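Local coordinates for protein peptide amidase (Stenotrophomonas maltophilia, PDB 1M22) that probably hydrolyses amide bonds, with peptide amides the likely substrates, as a serine-nucleophile amidase of the amidase signature family, at residues Y286-L300 with M451-F463. Residues are numbered along the deposited sequence; the frame is centred on the assembly and turned at random.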
loop_
_atom_site.group_PDB
_atom_site.type_symbol
_atom_site.label_atom_id
_atom_site.label_comp_id
_atom_site.label_asym_id
_atom_site.label_seq_id
_atom_site.Cartn_x
_atom_site.Cartn_y
_atom_site.Cartn_z
ATOM N N TYR A 286 6.149 18.414 -14.609
ATOM C CA TYR A 286 4.957 18.760 -13.847
ATOM C C TYR A 286 5.293 20.034 -13.071
ATOM O O TYR A 286 6.413 20.192 -12.585
ATOM C CB TYR A 286 4.622 17.595 -12.909
ATOM C CG TYR A 286 3.418 17.782 -12.015
ATOM C CD1 TYR A 286 3.539 18.389 -10.767
ATOM C CD2 TYR A 286 2.164 17.304 -12.397
ATOM C CE1 TYR A 286 2.443 18.508 -9.915
ATOM C CE2 TYR A 286 1.061 17.421 -11.554
ATOM C CZ TYR A 286 1.210 18.021 -10.315
ATOM O OH TYR A 286 0.132 18.111 -9.465
ATOM N N ARG A 287 4.335 20.950 -12.972
ATOM C CA ARG A 287 4.561 22.215 -12.279
ATOM C C ARG A 287 5.203 22.059 -10.899
ATOM O O ARG A 287 4.624 21.443 -10.000
ATOM C CB ARG A 287 3.241 22.983 -12.139
ATOM C CG ARG A 287 3.404 24.397 -11.597
ATOM C CD ARG A 287 2.059 25.083 -11.396
ATOM N NE ARG A 287 1.271 24.455 -10.338
ATOM C CZ ARG A 287 1.618 24.436 -9.054
ATOM N NH1 ARG A 287 2.746 25.013 -8.658
ATOM N NH2 ARG A 287 0.836 23.841 -8.162
ATOM N N GLY A 288 6.398 22.625 -10.743
ATOM C CA GLY A 288 7.107 22.559 -9.477
ATOM C C GLY A 288 7.977 21.327 -9.289
ATOM O O GLY A 288 8.728 21.235 -8.319
ATOM N N MET A 289 7.893 20.388 -10.224
ATOM C CA MET A 289 8.660 19.147 -10.133
ATOM C C MET A 289 10.147 19.219 -10.501
ATOM O O MET A 289 10.980 18.616 -9.827
ATOM C CB MET A 289 7.991 18.063 -10.982
ATOM C CG MET A 289 8.478 16.643 -10.696
ATOM S SD MET A 289 7.975 16.030 -9.061
ATOM C CE MET A 289 6.277 15.581 -9.381
ATOM N N PRO A 290 10.505 19.956 -11.569
ATOM C CA PRO A 290 11.918 20.038 -11.958
ATOM C C PRO A 290 12.948 20.195 -10.835
ATOM O O PRO A 290 13.916 19.439 -10.770
ATOM C CB PRO A 290 11.933 21.205 -12.940
ATOM C CG PRO A 290 10.622 21.049 -13.630
ATOM C CD PRO A 290 9.673 20.774 -12.472
ATOM N N PRO A 291 12.757 21.171 -9.934
ATOM C CA PRO A 291 13.722 21.359 -8.845
ATOM C C PRO A 291 13.842 20.150 -7.922
ATOM O O PRO A 291 14.936 19.805 -7.466
ATOM C CB PRO A 291 13.180 22.582 -8.106
ATOM C CG PRO A 291 12.419 23.322 -9.168
ATOM C CD PRO A 291 11.715 22.210 -9.894
ATOM N N LEU A 292 12.711 19.512 -7.645
ATOM C CA LEU A 292 12.700 18.357 -6.760
ATOM C C LEU A 292 13.383 17.139 -7.356
ATOM O O LEU A 292 14.232 16.524 -6.711
ATOM C CB LEU A 292 11.264 17.995 -6.378
ATOM C CG LEU A 292 10.515 19.029 -5.537
ATOM C CD1 LEU A 292 9.102 18.543 -5.280
ATOM C CD2 LEU A 292 11.255 19.263 -4.226
ATOM N N ILE A 293 13.032 16.788 -8.587
ATOM C CA ILE A 293 13.637 15.616 -9.200
ATOM C C ILE A 293 15.111 15.857 -9.528
ATOM O O ILE A 293 15.910 14.922 -9.499
ATOM C CB ILE A 293 12.848 15.166 -10.459
ATOM C CG1 ILE A 293 13.301 13.765 -10.879
ATOM C CG2 ILE A 293 13.024 16.163 -11.587
ATOM C CD1 ILE A 293 13.019 12.690 -9.840
ATOM N N GLU A 294 15.480 17.103 -9.822
ATOM C CA GLU A 294 16.879 17.420 -10.105
ATOM C C GLU A 294 17.692 17.235 -8.829
ATOM O O GLU A 294 18.789 16.673 -8.850
ATOM C CB GLU A 294 17.031 18.865 -10.585
ATOM C CG GLU A 294 16.693 19.085 -12.041
ATOM C CD GLU A 294 16.867 20.529 -12.464
ATOM O OE1 GLU A 294 16.234 21.409 -11.844
ATOM O OE2 GLU A 294 17.636 20.786 -13.414
ATOM N N GLN A 295 17.146 17.714 -7.716
ATOM C CA GLN A 295 17.828 17.591 -6.437
ATOM C C GLN A 295 17.965 16.119 -6.059
ATOM O O GLN A 295 19.000 15.701 -5.545
ATOM C CB GLN A 295 17.056 18.331 -5.346
ATOM C CG GLN A 295 17.770 18.354 -4.007
ATOM C CD GLN A 295 19.131 19.021 -4.086
ATOM O OE1 GLN A 295 19.247 20.174 -4.502
ATOM N NE2 GLN A 295 20.170 18.297 -3.682
ATOM N N ALA A 296 16.917 15.340 -6.313
ATOM C CA ALA A 296 16.940 13.916 -5.995
ATOM C C ALA A 296 18.032 13.206 -6.786
ATOM O O ALA A 296 18.760 12.377 -6.244
ATOM C CB ALA A 296 15.591 13.290 -6.298
ATOM N N ALA A 297 18.142 13.528 -8.071
ATOM C CA ALA A 297 19.162 12.913 -8.911
ATOM C C ALA A 297 20.544 13.255 -8.366
ATOM O O ALA A 297 21.427 12.399 -8.302
ATOM C CB ALA A 297 19.024 13.399 -10.347
ATOM N N THR A 298 20.730 14.511 -7.971
ATOM C CA THR A 298 22.008 14.944 -7.423
ATOM C C THR A 298 22.330 14.181 -6.139
ATOM O O THR A 298 23.467 13.750 -5.940
ATOM C CB THR A 298 22.003 16.457 -7.135
ATOM O OG1 THR A 298 21.876 17.170 -8.372
ATOM C CG2 THR A 298 23.291 16.884 -6.441
ATOM N N GLU A 299 21.337 14.011 -5.268
ATOM C CA GLU A 299 21.558 13.282 -4.022
ATOM C C GLU A 299 21.957 11.835 -4.319
ATOM O O GLU A 299 22.844 11.290 -3.670
ATOM C CB GLU A 299 20.301 13.301 -3.145
ATOM C CG GLU A 299 19.888 14.676 -2.608
ATOM C CD GLU A 299 20.904 15.296 -1.652
ATOM O OE1 GLU A 299 21.627 14.553 -0.958
ATOM O OE2 GLU A 299 20.964 16.541 -1.580
ATOM N N LEU A 300 21.299 11.218 -5.297
ATOM C CA LEU A 300 21.615 9.843 -5.669
ATOM C C LEU A 300 23.061 9.743 -6.159
ATOM O O LEU A 300 23.789 8.822 -5.789
ATOM C CB LEU A 300 20.656 9.352 -6.761
ATOM C CG LEU A 300 19.189 9.185 -6.347
ATOM C CD1 LEU A 300 18.336 8.896 -7.571
ATOM C CD2 LEU A 300 19.065 8.059 -5.334
ATOM N N MET A 451 10.229 12.898 -1.154
ATOM C CA MET A 451 11.351 13.660 -1.684
ATOM C C MET A 451 11.150 15.171 -1.617
ATOM O O MET A 451 11.972 15.937 -2.116
ATOM C CB MET A 451 11.673 13.230 -3.119
ATOM C CG MET A 451 10.738 13.730 -4.195
ATOM S SD MET A 451 11.573 13.592 -5.799
ATOM C CE MET A 451 12.860 14.651 -5.538
ATOM N N GLY A 452 10.060 15.598 -0.990
ATOM C CA GLY A 452 9.804 17.020 -0.867
ATOM C C GLY A 452 8.336 17.356 -0.986
ATOM O O GLY A 452 7.470 16.492 -0.850
ATOM N N GLN A 453 8.056 18.629 -1.238
ATOM C CA GLN A 453 6.686 19.090 -1.382
ATOM C C GLN A 453 6.614 20.191 -2.423
ATOM O O GLN A 453 7.618 20.831 -2.737
ATOM C CB GLN A 453 6.159 19.647 -0.051
ATOM C CG GLN A 453 6.069 18.638 1.081
ATOM C CD GLN A 453 5.565 19.252 2.379
ATOM O OE1 GLN A 453 5.339 18.548 3.364
ATOM N NE2 GLN A 453 5.392 20.570 2.385
ATOM N N ILE A 454 5.421 20.382 -2.969
ATOM C CA ILE A 454 5.159 21.445 -3.928
ATOM C C ILE A 454 3.943 22.149 -3.336
ATOM O O ILE A 454 2.885 21.540 -3.168
ATOM C CB ILE A 454 4.806 20.903 -5.332
ATOM C CG1 ILE A 454 6.004 20.150 -5.917
ATOM C CG2 ILE A 454 4.406 22.061 -6.247
ATOM C CD1 ILE A 454 5.741 19.511 -7.267
ATOM N N ASP A 455 4.113 23.418 -2.987
ATOM C CA ASP A 455 3.033 24.203 -2.402
ATOM C C ASP A 455 2.453 23.540 -1.152
ATOM O O ASP A 455 1.243 23.587 -0.920
ATOM C CB ASP A 455 1.921 24.420 -3.433
ATOM C CG ASP A 455 2.396 25.185 -4.653
ATOM O OD1 ASP A 455 2.957 26.287 -4.485
ATOM O OD2 ASP A 455 2.204 24.684 -5.782
ATOM N N GLY A 456 3.318 22.914 -0.358
ATOM C CA GLY A 456 2.876 22.269 0.868
ATOM C C GLY A 456 2.318 20.862 0.742
ATOM O O GLY A 456 1.946 20.254 1.744
ATOM N N LEU A 457 2.259 20.336 -0.477
ATOM C CA LEU A 457 1.730 18.993 -0.702
ATOM C C LEU A 457 2.875 18.035 -1.043
ATOM O O LEU A 457 3.704 18.326 -1.903
ATOM C CB LEU A 457 0.696 19.032 -1.829
ATOM C CG LEU A 457 -0.507 19.950 -1.556
ATOM C CD1 LEU A 457 -1.399 20.009 -2.784
ATOM C CD2 LEU A 457 -1.287 19.441 -0.350
ATOM N N PRO A 458 2.927 16.874 -0.371
ATOM C CA PRO A 458 3.987 15.886 -0.605
ATOM C C PRO A 458 4.145 15.324 -2.008
ATOM O O PRO A 458 3.172 15.112 -2.731
ATOM C CB PRO A 458 3.652 14.775 0.385
ATOM C CG PRO A 458 2.950 15.485 1.489
ATOM C CD PRO A 458 2.058 16.445 0.740
ATOM N N VAL A 459 5.401 15.060 -2.351
ATOM C CA VAL A 459 5.789 14.456 -3.620
ATOM C C VAL A 459 6.772 13.342 -3.260
ATOM O O VAL A 459 7.586 13.496 -2.345
ATOM C CB VAL A 459 6.495 15.465 -4.553
ATOM C CG1 VAL A 459 7.004 14.758 -5.799
ATOM C CG2 VAL A 459 5.530 16.574 -4.939
ATOM N N GLY A 460 6.688 12.222 -3.967
ATOM C CA GLY A 460 7.579 11.113 -3.680
ATOM C C GLY A 460 8.466 10.690 -4.832
ATOM O O GLY A 460 8.204 11.009 -5.995
ATOM N N LEU A 461 9.540 9.988 -4.486
ATOM C CA LEU A 461 10.486 9.451 -5.457
ATOM C C LEU A 461 10.226 7.947 -5.528
ATOM O O LEU A 461 10.312 7.232 -4.516
ATOM C CB LEU A 461 11.927 9.707 -5.008
ATOM C CG LEU A 461 13.016 9.171 -5.941
ATOM C CD1 LEU A 461 12.950 9.890 -7.282
ATOM C CD2 LEU A 461 14.375 9.369 -5.292
ATOM N N LEU A 462 9.900 7.475 -6.725
ATOM C CA LEU A 462 9.596 6.069 -6.953
ATOM C C LEU A 462 10.803 5.263 -7.404
ATOM O O LEU A 462 11.577 5.714 -8.250
ATOM C CB LEU A 462 8.510 5.951 -8.022
ATOM C CG LEU A 462 8.068 4.543 -8.418
ATOM C CD1 LEU A 462 7.199 3.955 -7.326
ATOM C CD2 LEU A 462 7.300 4.604 -9.731
ATOM N N PHE A 463 10.955 4.077 -6.822
ATOM C CA PHE A 463 12.020 3.141 -7.185
ATOM C C PHE A 463 11.336 1.871 -7.693
ATOM O O PHE A 463 10.407 1.366 -7.058
ATOM C CB PHE A 463 12.883 2.738 -5.980
ATOM C CG PHE A 463 13.751 3.836 -5.431
ATOM C CD1 PHE A 463 13.203 4.854 -4.661
ATOM C CD2 PHE A 463 15.128 3.828 -5.646
ATOM C CE1 PHE A 463 14.011 5.849 -4.107
ATOM C CE2 PHE A 463 15.945 4.816 -5.098
ATOM C CZ PHE A 463 15.384 5.829 -4.327
#
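Leu292 points from the helix toward the beta hairpin, and its CD1 rests 3.5 Å from Ile454 CG1, the two side chains meeting at a slant. That same methyl lies 4.1 Å from Val459 CG2, so one branch of the leucine bridges both strands of the hairpin. Ile454 in turn packs against the turn that leads into the helix. With CG1 trans to the carbonyl carbon (chi1 -64°) and the chain extended beyond it, CD1 lies 3.5 Å from Gly288 C and comes to the edge of the Tyr286 ring, near the ring plane. Tyr286 to Met289 form a type II turn, and Gly288 of this turn lies against Ile454. In Met289 the bend at chi2 sets SD 3.6 Å from Val459 CG1, and the bend at chi3 lays CE against the same methyl, 3.7 Å away. Farther along, Ile293 CD1 meets Leu461 CD1 at 3.8 Å, these side chains crossing nearly at right angles. Met451 also points at the helix, beside Leu292 and Ala296; with Gly452 it forms a classic bulge opposite Val459.

At the solvent-exposed end, Arg287 bends at chi3 (67°) and turns its guanidinium end-on to Asp455 in the type I' hairpin turn. NH1 and NH2 of Arg287 each lie 2.9 Å from Asp455 OD2, giving a salt bridge in which a single oxygen, almost in the guanidinium plane, takes both bonds. NH1 uses the syn lone pair of OD2, while NH2 comes nearly along the C-O bond.

The helix runs nearly antiparallel to strand segment 451-454 and at 43° to 457-463, both in the central mixed sheet. Strand 412-416 extends the contact through Pro416, which touches Met289 and Ile293, and Tyr480 of helix 470-484 packs against Leu300, Met451 and Leu461.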